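Local coordinates for protein tyrosine recombinase XerH (Helicobacter pylori, PDB 5JK0) that cuts and rejoins DNA as a site-specific tyrosine recombinase that takes part in chromosome segregation, working on difH sites, at residues A199-F210 against H253-E264. Sequence-based numbering, arbitrary orientation.
With nucleotides of chain H.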
ATOM      1  N   ALA D 199      -6.079  43.825  23.592  1.00 54.11           N
ATOM      2  CA  ALA D 199      -4.719  43.587  24.066  1.00 54.17           C
ATOM      3  C   ALA D 199      -4.451  42.098  24.259  1.00 51.46           C
ATOM      4  O   ALA D 199      -3.412  41.584  23.845  1.00 50.19           O
ATOM      5  CB  ALA D 199      -4.471  44.342  25.364  1.00 57.74           C
ATOM      6  N   ARG D 200      -5.402  41.412  24.885  1.00 50.85           N
ATOM      7  CA  ARG D 200      -5.268  39.990  25.179  1.00 48.51           C
ATOM      8  C   ARG D 200      -5.230  39.138  23.915  1.00 45.76           C
ATOM      9  O   ARG D 200      -4.368  38.273  23.765  1.00 44.18           O
ATOM     10  CB  ARG D 200      -6.418  39.528  26.075  1.00 48.60           C
ATOM     11  CG  ARG D 200      -6.389  38.049  26.420  1.00 47.51           C
ATOM     12  CD  ARG D 200      -7.703  37.618  27.044  1.00 48.34           C
ATOM     13  NE  ARG D 200      -8.817  37.776  26.112  1.00 47.43           N
ATOM     14  CZ  ARG D 200     -10.098  37.666  26.450  1.00 47.41           C
ATOM     15  NH1 ARG D 200     -10.435  37.398  27.704  1.00 48.24           N
ATOM     16  NH2 ARG D 200     -11.042  37.826  25.532  1.00 46.85           N
ATOM     17  N   ASN D 201      -6.171  39.386  23.011  1.00 45.32           N
ATOM     18  CA  ASN D 201      -6.304  38.577  21.806  1.00 43.03           C
ATOM     19  C   ASN D 201      -5.158  38.778  20.820  1.00 42.94           C
ATOM     20  O   ASN D 201      -4.693  37.820  20.204  1.00 41.15           O
ATOM     21  CB  ASN D 201      -7.637  38.870  21.118  1.00 43.13           C
ATOM     22  CG  ASN D 201      -8.828  38.426  21.946  1.00 44.27           C
ATOM     23  OD1 ASN D 201      -8.692  38.120  23.131  1.00 45.64           O
ATOM     24  ND2 ASN D 201     -10.002  38.392  21.328  1.00 43.87           N
ATOM     25  N   ARG D 202      -4.705  40.019  20.669  1.00 45.03           N
ATOM     26  CA  ARG D 202      -3.590  40.304  19.774  1.00 45.76           C
ATOM     27  C   ARG D 202      -2.320  39.608  20.249  1.00 45.07           C
ATOM     28  O   ARG D 202      -1.603  39.003  19.454  1.00 44.31           O
ATOM     29  CB  ARG D 202      -3.352  41.809  19.656  1.00 49.64           C
ATOM     30  CG  ARG D 202      -4.359  42.528  18.776  1.00 52.09           C
ATOM     31  CD  ARG D 202      -3.802  43.852  18.282  1.00 56.48           C
ATOM     32  NE  ARG D 202      -3.445  44.742  19.383  1.00 61.05           N
ATOM     33  CZ  ARG D 202      -2.722  45.847  19.241  1.00 66.39           C
ATOM     34  NH1 ARG D 202      -2.446  46.602  20.295  1.00 69.12           N
ATOM     35  NH2 ARG D 202      -2.273  46.199  18.044  1.00 68.18           N
ATOM     36  N   LEU D 203      -2.052  39.689  21.549  1.00 46.04           N
ATOM     37  CA  LEU D 203      -0.876  39.051  22.129  1.00 45.98           C
ATOM     38  C   LEU D 203      -0.944  37.532  21.987  1.00 43.88           C
ATOM     39  O   LEU D 203       0.060  36.885  21.697  1.00 44.30           O
ATOM     40  CB  LEU D 203      -0.728  39.436  23.603  1.00 47.84           C
ATOM     41  CG  LEU D 203       0.443  38.804  24.358  1.00 48.81           C
ATOM     42  CD1 LEU D 203       1.770  39.170  23.709  1.00 49.49           C
ATOM     43  CD2 LEU D 203       0.427  39.220  25.820  1.00 50.62           C
ATOM     44  N   LEU D 204      -2.133  36.974  22.186  1.00 42.84           N
ATOM     45  CA  LEU D 204      -2.332  35.529  22.111  1.00 40.74           C
ATOM     46  C   LEU D 204      -2.049  34.983  20.716  1.00 39.72           C
ATOM     47  O   LEU D 204      -1.329  33.995  20.560  1.00 38.88           O
ATOM     48  CB  LEU D 204      -3.761  35.168  22.529  1.00 39.29           C
ATOM     49  CG  LEU D 204      -4.171  33.700  22.390  1.00 35.98           C
ATOM     50  CD1 LEU D 204      -3.263  32.805  23.218  1.00 35.79           C
ATOM     51  CD2 LEU D 204      -5.625  33.507  22.789  1.00 36.01           C
ATOM     52  N   ILE D 205      -2.617  35.631  19.705  1.00 39.44           N
ATOM     53  CA  ILE D 205      -2.495  35.169  18.327  1.00 38.86           C
ATOM     54  C   ILE D 205      -1.082  35.366  17.780  1.00 41.17           C
ATOM     55  O   ILE D 205      -0.558  34.499  17.082  1.00 42.27           O
ATOM     56  CB  ILE D 205      -3.512  35.887  17.412  1.00 38.33           C
ATOM     57  CG1 ILE D 205      -4.938  35.586  17.877  1.00 37.72           C
ATOM     58  CG2 ILE D 205      -3.334  35.461  15.962  1.00 36.52           C
ATOM     59  CD1 ILE D 205      -6.013  36.165  16.987  1.00 37.99           C
ATOM     60  N   LYS D 206      -0.460  36.493  18.112  1.00 43.74           N
ATOM     61  CA  LYS D 206       0.881  36.789  17.611  1.00 44.31           C
ATOM     62  C   LYS D 206       1.924  35.795  18.118  1.00 42.50           C
ATOM     63  O   LYS D 206       2.816  35.395  17.370  1.00 42.01           O
ATOM     64  CB  LYS D 206       1.294  38.213  17.982  1.00 47.46           C
ATOM     65  CG  LYS D 206       0.587  39.278  17.165  1.00 49.24           C
ATOM     66  CD  LYS D 206       1.319  40.606  17.202  1.00 53.00           C
ATOM     67  CE  LYS D 206       0.580  41.647  16.374  1.00 54.87           C
ATOM     68  NZ  LYS D 206       1.502  42.631  15.746  1.00 57.57           N
ATOM     69  N   ILE D 207       1.814  35.399  19.383  1.00 42.11           N
ATOM     70  CA  ILE D 207       2.741  34.429  19.957  1.00 41.15           C
ATOM     71  C   ILE D 207       2.643  33.093  19.219  1.00 39.46           C
ATOM     72  O   ILE D 207       3.652  32.428  18.979  1.00 35.94           O
ATOM     73  CB  ILE D 207       2.478  34.223  21.464  1.00 41.04           C
ATOM     74  CG1 ILE D 207       2.833  35.491  22.243  1.00 43.20           C
ATOM     75  CG2 ILE D 207       3.284  33.048  22.000  1.00 39.50           C
ATOM     76  CD1 ILE D 207       2.596  35.383  23.733  1.00 41.99           C
ATOM     77  N   ILE D 208       1.424  32.720  18.843  1.00 38.11           N
ATOM     78  CA  ILE D 208       1.191  31.497  18.081  1.00 36.07           C
ATOM     79  C   ILE D 208       1.834  31.570  16.698  1.00 35.61           C
ATOM     80  O   ILE D 208       2.474  30.619  16.250  1.00 35.72           O
ATOM     81  CB  ILE D 208      -0.317  31.211  17.928  1.00 34.12           C
ATOM     82  CG1 ILE D 208      -0.937  30.905  19.292  1.00 33.67           C
ATOM     83  CG2 ILE D 208      -0.552  30.051  16.971  1.00 31.96           C
ATOM     84  CD1 ILE D 208      -2.398  30.528  19.225  1.00 31.61           C
ATOM     85  N   VAL D 209       1.667  32.708  16.029  1.00 36.89           N
ATOM     86  CA  VAL D 209       2.206  32.895  14.685  1.00 39.43           C
ATOM     87  C   VAL D 209       3.729  32.780  14.655  1.00 42.63           C
ATOM     88  O   VAL D 209       4.292  32.102  13.794  1.00 41.91           O
ATOM     89  CB  VAL D 209       1.798  34.266  14.104  1.00 40.98           C
ATOM     90  CG1 VAL D 209       2.482  34.506  12.765  1.00 41.28           C
ATOM     91  CG2 VAL D 209       0.287  34.353  13.956  1.00 41.21           C
ATOM     92  N   PHE D 210       4.392  33.432  15.605  1.00 44.78           N
ATOM     93  CA  PHE D 210       5.849  33.509  15.601  1.00 46.89           C
ATOM     94  C   PHE D 210       6.535  32.255  16.149  1.00 45.67           C
ATOM     95  O   PHE D 210       7.660  31.945  15.761  1.00 46.75           O
ATOM     96  CB  PHE D 210       6.313  34.730  16.399  1.00 49.46           C
ATOM     97  CG  PHE D 210       6.014  36.042  15.730  1.00 51.77           C
ATOM     98  CD1 PHE D 210       6.518  36.324  14.471  1.00 52.41           C
ATOM     99  CD2 PHE D 210       5.245  37.002  16.369  1.00 53.00           C
ATOM    100  CE1 PHE D 210       6.248  37.532  13.854  1.00 54.47           C
ATOM    101  CE2 PHE D 210       4.973  38.212  15.758  1.00 54.82           C
ATOM    102  CZ  PHE D 210       5.476  38.477  14.499  1.00 55.35           C
ATOM    103  N   HIS D 253       8.762  41.782  19.216  1.00 65.84           N
ATOM    104  CA  HIS D 253       7.538  41.307  18.580  1.00 64.30           C
ATOM    105  C   HIS D 253       6.324  41.386  19.505  1.00 64.01           C
ATOM    106  O   HIS D 253       5.200  41.575  19.041  1.00 63.24           O
ATOM    107  CB  HIS D 253       7.717  39.867  18.090  1.00 62.77           C
ATOM    108  CG  HIS D 253       8.454  39.756  16.791  1.00 64.21           C
ATOM    109  ND1 HIS D 253       9.202  38.647  16.453  1.00 63.34           N
ATOM    110  CD2 HIS D 253       8.548  40.607  15.744  1.00 65.77           C
ATOM    111  CE1 HIS D 253       9.730  38.825  15.255  1.00 64.05           C
ATOM    112  NE2 HIS D 253       9.348  40.005  14.801  1.00 65.77           N
ATOM    113  N   ILE D 254       6.545  41.237  20.810  1.00 65.27           N
ATOM    114  CA  ILE D 254       5.437  41.181  21.763  1.00 65.83           C
ATOM    115  C   ILE D 254       5.659  42.003  23.032  1.00 69.78           C
ATOM    116  O   ILE D 254       4.781  42.057  23.894  1.00 70.70           O
ATOM    117  CB  ILE D 254       5.146  39.728  22.201  1.00 63.01           C
ATOM    118  CG1 ILE D 254       6.397  39.100  22.818  1.00 63.19           C
ATOM    119  CG2 ILE D 254       4.635  38.896  21.031  1.00 60.11           C
ATOM    120  CD1 ILE D 254       6.157  37.745  23.444  1.00 61.15           C
ATOM    121  N   GLU D 255       6.822  42.636  23.150  1.00 72.00           N
ATOM    122  CA  GLU D 255       7.185  43.341  24.379  1.00 74.36           C
ATOM    123  C   GLU D 255       6.228  44.490  24.692  1.00 75.05           C
ATOM    124  O   GLU D 255       5.958  44.781  25.857  1.00 76.73           O
ATOM    125  CB  GLU D 255       8.619  43.867  24.288  1.00 78.34           C
ATOM    126  CG  GLU D 255       9.203  44.314  25.619  1.00 81.95           C
ATOM    127  CD  GLU D 255      10.690  44.600  25.536  1.00 84.98           C
ATOM    128  OE1 GLU D 255      11.236  44.596  24.413  1.00 84.95           O
ATOM    129  OE2 GLU D 255      11.313  44.827  26.596  1.00 87.42           O
ATOM    130  N   SER D 256       5.713  45.136  23.651  1.00 73.48           N
ATOM    131  CA  SER D 256       4.763  46.227  23.830  1.00 74.14           C
ATOM    132  C   SER D 256       3.399  45.702  24.265  1.00 69.78           C
ATOM    133  O   SER D 256       2.777  46.242  25.180  1.00 71.50           O
ATOM    134  CB  SER D 256       4.625  47.038  22.541  1.00 75.64           C
ATOM    135  OG  SER D 256       3.694  48.095  22.701  1.00 77.94           O
ATOM    136  N   LEU D 257       2.942  44.643  23.604  1.00 64.81           N
ATOM    137  CA  LEU D 257       1.645  44.047  23.903  1.00 61.72           C
ATOM    138  C   LEU D 257       1.618  43.399  25.283  1.00 61.76           C
ATOM    139  O   LEU D 257       0.645  43.540  26.024  1.00 61.88           O
ATOM    140  CB  LEU D 257       1.275  43.011  22.839  1.00 58.14           C
ATOM    141  CG  LEU D 257       0.786  43.549  21.493  1.00 57.65           C
ATOM    142  CD1 LEU D 257       0.612  42.415  20.498  1.00 54.22           C
ATOM    143  CD2 LEU D 257      -0.516  44.308  21.675  1.00 58.78           C
ATOM    144  N   LEU D 258       2.690  42.687  25.619  1.00 61.53           N
ATOM    145  CA  LEU D 258       2.772  41.972  26.888  1.00 60.81           C
ATOM    146  C   LEU D 258       2.683  42.926  28.075  1.00 65.36           C
ATOM    147  O   LEU D 258       2.011  42.638  29.063  1.00 59.96           O
ATOM    148  CB  LEU D 258       4.067  41.159  26.961  1.00 58.15           C
ATOM    149  CG  LEU D 258       4.267  40.314  28.220  1.00 56.94           C
ATOM    150  CD1 LEU D 258       3.140  39.305  28.373  1.00 53.55           C
ATOM    151  CD2 LEU D 258       5.617  39.615  28.188  1.00 57.11           C
ATOM    152  N   LYS D 259       3.362  44.064  27.970  1.00 68.93           N
ATOM    153  CA  LYS D 259       3.327  45.070  29.024  1.00 72.89           C
ATOM    154  C   LYS D 259       1.925  45.652  29.172  1.00 73.26           C
ATOM    155  O   LYS D 259       1.443  45.861  30.284  1.00 68.30           O
ATOM    156  CB  LYS D 259       4.334  46.186  28.739  1.00 77.17           C
ATOM    157  N   GLU D 260       1.274  45.903  28.042  1.00 72.30           N
ATOM    158  CA  GLU D 260      -0.060  46.494  28.037  1.00 73.27           C
ATOM    159  C   GLU D 260      -1.110  45.528  28.577  1.00 68.20           C
ATOM    160  O   GLU D 260      -2.014  45.927  29.313  1.00 69.06           O
ATOM    161  CB  GLU D 260      -0.437  46.938  26.622  1.00 75.12           C
ATOM    162  CG  GLU D 260      -1.801  47.599  26.520  1.00 79.75           C
ATOM    163  CD  GLU D 260      -2.150  47.999  25.100  1.00 82.45           C
ATOM    164  OE1 GLU D 260      -1.348  47.713  24.187  1.00 82.33           O
ATOM    165  OE2 GLU D 260      -3.227  48.600  24.898  1.00 84.62           O
ATOM    166  N   TRP D 261      -0.986  44.255  28.213  1.00 63.70           N
ATOM    167  CA  TRP D 261      -1.956  43.245  28.625  1.00 61.49           C
ATOM    168  C   TRP D 261      -1.862  42.928  30.116  1.00 63.92           C
ATOM    169  O   TRP D 261      -2.884  42.780  30.787  1.00 64.37           O
ATOM    170  CB  TRP D 261      -1.778  41.965  27.803  1.00 57.83           C
ATOM    171  CG  TRP D 261      -2.413  40.753  28.422  1.00 55.23           C
ATOM    172  CD1 TRP D 261      -1.795  39.574  28.726  1.00 53.84           C
ATOM    173  CD2 TRP D 261      -3.782  40.602  28.821  1.00 54.60           C
ATOM    174  NE1 TRP D 261      -2.695  38.698  29.283  1.00 52.07           N
ATOM    175  CE2 TRP D 261      -3.920  39.306  29.356  1.00 51.28           C
ATOM    176  CE3 TRP D 261      -4.903  41.439  28.778  1.00 54.00           C
ATOM    177  CZ2 TRP D 261      -5.135  38.826  29.842  1.00 51.00           C
ATOM    178  CZ3 TRP D 261      -6.107  40.960  29.264  1.00 55.89           C
ATOM    179  CH2 TRP D 261      -6.214  39.665  29.787  1.00 56.43           C
ATOM    180  N   LEU D 262      -0.640  42.829  30.631  1.00 60.82           N
ATOM    181  CA  LEU D 262      -0.432  42.533  32.046  1.00 64.77           C
ATOM    182  C   LEU D 262      -1.019  43.621  32.941  1.00 65.93           C
ATOM    183  O   LEU D 262      -1.421  43.353  34.073  1.00 67.13           O
ATOM    184  CB  LEU D 262       1.057  42.356  32.345  1.00 63.55           C
ATOM    185  CG  LEU D 262       1.686  41.053  31.849  1.00 60.62           C
ATOM    186  CD1 LEU D 262       3.176  41.025  32.151  1.00 62.23           C
ATOM    187  CD2 LEU D 262       0.986  39.851  32.465  1.00 58.89           C
ATOM    188  N   ILE D 263      -1.065  44.846  32.428  1.00 67.68           N
ATOM    189  CA  ILE D 263      -1.672  45.954  33.155  1.00 79.79           C
ATOM    190  C   ILE D 263      -3.183  45.774  33.243  1.00 78.26           C
ATOM    191  O   ILE D 263      -3.772  45.878  34.319  1.00 72.12           O
ATOM    192  CB  ILE D 263      -1.360  47.309  32.491  1.00 73.31           C
ATOM    193  CG1 ILE D 263       0.136  47.615  32.583  1.00 75.15           C
ATOM    194  CG2 ILE D 263      -2.162  48.422  33.145  1.00 76.73           C
ATOM    195  CD1 ILE D 263       0.541  48.884  31.867  1.00 77.48           C
ATOM    196  N   GLU D 264      -3.804  45.493  32.102  1.00 74.46           N
ATOM    197  CA  GLU D 264      -5.249  45.318  32.035  1.00 73.79           C
ATOM    198  C   GLU D 264      -5.686  43.998  32.664  1.00 70.36           C
ATOM    199  O   GLU D 264      -6.855  43.820  33.008  1.00 70.30           O
ATOM    200  CB  GLU D 264      -5.725  45.390  30.584  1.00 72.58           C
ATOM    201  CG  GLU D 264      -5.391  46.697  29.887  1.00 76.64           C
ATOM    202  CD  GLU D 264      -5.841  46.717  28.440  1.00 77.61           C
ATOM    203  OE1 GLU D 264      -6.371  45.688  27.969  1.00 76.21           O
ATOM    204  OE2 GLU D 264      -5.666  47.760  27.775  1.00 80.08           O
TER
ATOM    205  P    DG H   4     -14.437  36.443  27.068  1.00 56.91           P
ATOM    206  OP1  DG H   4     -14.481  35.770  28.384  1.00 57.60           O
ATOM    207  OP2  DG H   4     -13.363  37.420  26.780  1.00 59.59           O
ATOM    208  O5'  DG H   4     -14.418  35.336  25.908  1.00 53.88           O
ATOM    209  C5'  DG H   4     -14.455  33.945  26.229  1.00 52.00           C
ATOM    210  C4'  DG H   4     -15.863  33.501  26.595  1.00 51.91           C
ATOM    211  O4'  DG H   4     -16.805  34.032  25.639  1.00 50.61           O
ATOM    212  C3'  DG H   4     -16.090  32.003  26.555  1.00 49.83           C
ATOM    213  O3'  DG H   4     -15.684  31.412  27.782  1.00 52.24           O
ATOM    214  C2'  DG H   4     -17.602  31.905  26.362  1.00 48.10           C
ATOM    215  C1'  DG H   4     -17.934  33.179  25.570  1.00 48.46           C
ATOM    216  N9   DG H   4     -18.256  32.938  24.163  1.00 45.91           N
ATOM    217  C8   DG H   4     -17.660  33.518  23.068  1.00 45.87           C
ATOM    218  N7   DG H   4     -18.158  33.117  21.931  1.00 43.53           N
ATOM    219  C5   DG H   4     -19.148  32.213  22.292  1.00 42.30           C
ATOM    220  C6   DG H   4     -20.028  31.454  21.483  1.00 41.69           C
ATOM    221  O6   DG H   4     -20.106  31.430  20.247  1.00 42.21           O
ATOM    222  N1   DG H   4     -20.879  30.660  22.250  1.00 40.92           N
ATOM    223  C2   DG H   4     -20.878  30.606  23.623  1.00 42.19           C
ATOM    224  N2   DG H   4     -21.772  29.779  24.185  1.00 41.62           N
ATOM    225  N3   DG H   4     -20.061  31.313  24.393  1.00 44.05           N
ATOM    226  C4   DG H   4     -19.224  32.092  23.663  1.00 44.00           C
TER
HETATM  227  O   HOH W   1      -7.498  43.139  26.797  1.00 36.72           O
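Leu203 of helix 198-211 wedges among Ile254, Leu257, Leu258 and Trp261, the core of a helix-helix packing in the catalytic domain of a tyrosine recombinase. The axes of the two segments approach to 9.1 Å with directions 139° apart, an oblique, broadly antiparallel crossing, and apolar contact carries most of the join. Leu203 splits its branches: CD1 reaches Ile254 CB at 3.7 Å, while CD2 touches both Trp261 CD1 and Leu258 CD1, each at 3.7 Å. Ile207 CG1 extends the seam against Ile254 CG2, and Leu257 CD2 covers one face of the Arg202 guanidinium.

Two aromatic contacts lie towards opposite ends of the seam. Phe210 and His253 stack face to face, planes at 2° and centroids 4.1 Å apart; His253 ND1, buried here without a polar partner, lies over the phenyl ring. Arg200 CB makes a CH-pi contact with the six-membered ring of Trp261, 3.6 Å from its centroid.

Among polar contacts, Arg202 NH2 forms a salt bridge with Asp189, and a water donates to Glu264 OE1 while weakly accepting from Arg200 N. A chi1 of 179° lays the Arg200 chain beside the indole. Asn201 OD1 takes a bond from Arg200 NE in the guanidinium plane, helping fix its rotation, and Arg200 NH2 grips phosphate oxygen OP2 of DG4 of chain H at 2.7 Å.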